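NAD(P)-dependent oxidoreductase (PDB 7A3W) probably catalyses NADPH-dependent reduction of imines, and also serves conjugate reduction and reductive amination. Local coordinates at residues 143-149 with 165-171. Sequence-based numbering, arbitrary orientation.
Sequences SGNSDAY and FLGADPT
Strand end 143-144 turns through Asn145 into a helix, and 165-171 leaves the end of strand 164-165 as an irregular loop past Ser143 and Gly144. Gly144 N donates to Gly167 O (3.0 Å, 159°), and the CA atoms of Gly144 and Pro170 come within 3.8 Å. At Gly144 (phi/psi 128/-149) and Gly167 (135/174) a CB would clash with the preceding carbonyl O; Ala168 CA sends a CA-H...O contact to Gly144 O (3.1 Å). Ser143, chi1 p, brings OG to 3.0 Å from Asp169 O and 2.9 Å from Pro170 O. Phe165 and Tyr149, both chi1 t, set their rings nearly parallel (17°) but slid apart, centroids 5.1 Å; Phe165 CZ touches Ser146 CB (3.9 Å). Asn145, chi1 t, N-caps the helix, OD1 accepting from Ala148 N (2.9 Å). Asp169, also t, forms an Asx turn, OD1 to Thr171 N (3.0 Å). In the Rossmann-type sheet, strand 140-144 lies between 120-126 and parallel edge strand 164-165; His150 of helix 146-157 meets Phe165 edge-to-face, and the chain continues into interdomain helix 173-200.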
# COMPACT_ATOMS: atom_id res chain seq x y z
N SER B 143 9.79 -7.09 -21.23
CA SER B 143 9.05 -7.97 -22.16
C SER B 143 9.52 -7.70 -23.59
O SER B 143 9.95 -6.58 -23.89
CB SER B 143 7.56 -7.83 -22.01
OG SER B 143 7.09 -6.61 -22.59
N GLY B 144 9.46 -8.73 -24.43
CA GLY B 144 9.84 -8.60 -25.85
C GLY B 144 10.85 -9.67 -26.19
O GLY B 144 10.80 -10.75 -25.60
N ASN B 145 11.73 -9.36 -27.13
CA ASN B 145 12.63 -10.32 -27.76
C ASN B 145 13.42 -11.04 -26.68
O ASN B 145 14.22 -10.40 -25.98
CB ASN B 145 13.50 -9.60 -28.77
CG ASN B 145 14.32 -10.55 -29.60
OD1 ASN B 145 14.94 -11.47 -29.06
ND2 ASN B 145 14.34 -10.30 -30.89
N SER B 146 13.17 -12.33 -26.53
CA SER B 146 13.77 -13.15 -25.45
C SER B 146 15.27 -13.33 -25.70
O SER B 146 16.04 -13.23 -24.72
CB SER B 146 13.06 -14.47 -25.30
OG SER B 146 13.74 -15.25 -24.36
N ASP B 147 15.67 -13.60 -26.94
CA ASP B 147 17.10 -13.83 -27.29
C ASP B 147 17.88 -12.55 -26.96
O ASP B 147 18.97 -12.64 -26.34
CB ASP B 147 17.25 -14.27 -28.76
CG ASP B 147 16.74 -15.68 -29.03
OD1 ASP B 147 16.45 -16.42 -28.07
OD2 ASP B 147 16.63 -16.05 -30.22
N ALA B 148 17.32 -11.40 -27.34
CA ALA B 148 17.93 -10.07 -27.16
C ALA B 148 18.03 -9.74 -25.67
O ALA B 148 19.13 -9.39 -25.19
CB ALA B 148 17.10 -9.04 -27.90
N TYR B 149 16.95 -9.92 -24.92
CA TYR B 149 16.98 -9.68 -23.45
C TYR B 149 18.06 -10.56 -22.81
O TYR B 149 18.94 -10.05 -22.08
CB TYR B 149 15.63 -9.95 -22.79
CG TYR B 149 15.76 -9.84 -21.30
CD1 TYR B 149 15.92 -8.60 -20.70
CD2 TYR B 149 15.80 -10.98 -20.49
CE1 TYR B 149 16.13 -8.48 -19.33
CE2 TYR B 149 15.95 -10.87 -19.12
CZ TYR B 149 16.15 -9.62 -18.54
OH TYR B 149 16.31 -9.51 -17.20
N PHE B 165 11.61 -10.94 -16.32
CA PHE B 165 11.23 -11.06 -17.74
C PHE B 165 9.81 -11.61 -17.79
O PHE B 165 9.61 -12.76 -17.39
CB PHE B 165 12.26 -11.88 -18.51
CG PHE B 165 11.92 -11.97 -19.98
CD1 PHE B 165 12.15 -10.90 -20.83
CD2 PHE B 165 11.36 -13.12 -20.50
CE1 PHE B 165 11.83 -10.97 -22.18
CE2 PHE B 165 11.04 -13.19 -21.85
CZ PHE B 165 11.28 -12.12 -22.68
N LEU B 166 8.85 -10.81 -18.25
CA LEU B 166 7.39 -11.11 -18.19
C LEU B 166 6.91 -11.86 -19.44
O LEU B 166 5.73 -12.26 -19.45
CB LEU B 166 6.60 -9.80 -18.08
CG LEU B 166 6.90 -8.99 -16.81
CD1 LEU B 166 6.02 -7.75 -16.76
CD2 LEU B 166 6.71 -9.83 -15.56
N GLY B 167 7.77 -12.04 -20.45
CA GLY B 167 7.41 -12.82 -21.65
C GLY B 167 7.82 -12.12 -22.92
O GLY B 167 8.32 -10.96 -22.87
N ALA B 168 7.65 -12.82 -24.04
CA ALA B 168 8.18 -12.44 -25.36
C ALA B 168 7.34 -11.35 -26.02
O ALA B 168 7.84 -10.75 -26.94
CB ALA B 168 8.25 -13.67 -26.24
N ASP B 169 6.13 -11.08 -25.55
CA ASP B 169 5.30 -10.07 -26.23
C ASP B 169 5.80 -8.69 -25.81
O ASP B 169 5.79 -8.36 -24.64
CB ASP B 169 3.83 -10.25 -25.91
CG ASP B 169 2.90 -9.39 -26.73
OD1 ASP B 169 3.34 -8.35 -27.25
OD2 ASP B 169 1.75 -9.81 -26.89
N PRO B 170 6.28 -7.84 -26.73
CA PRO B 170 6.72 -6.50 -26.35
C PRO B 170 5.65 -5.72 -25.55
O PRO B 170 6.03 -4.92 -24.72
CB PRO B 170 7.02 -5.81 -27.70
CG PRO B 170 6.45 -6.71 -28.76
CD PRO B 170 6.45 -8.10 -28.17
N THR B 171 4.36 -6.00 -25.78
CA THR B 171 3.25 -5.28 -25.11
C THR B 171 2.94 -5.87 -23.72
O THR B 171 2.09 -5.31 -23.06
CB THR B 171 1.96 -5.25 -25.95
OG1 THR B 171 1.50 -6.59 -26.14
CG2 THR B 171 2.13 -4.55 -27.28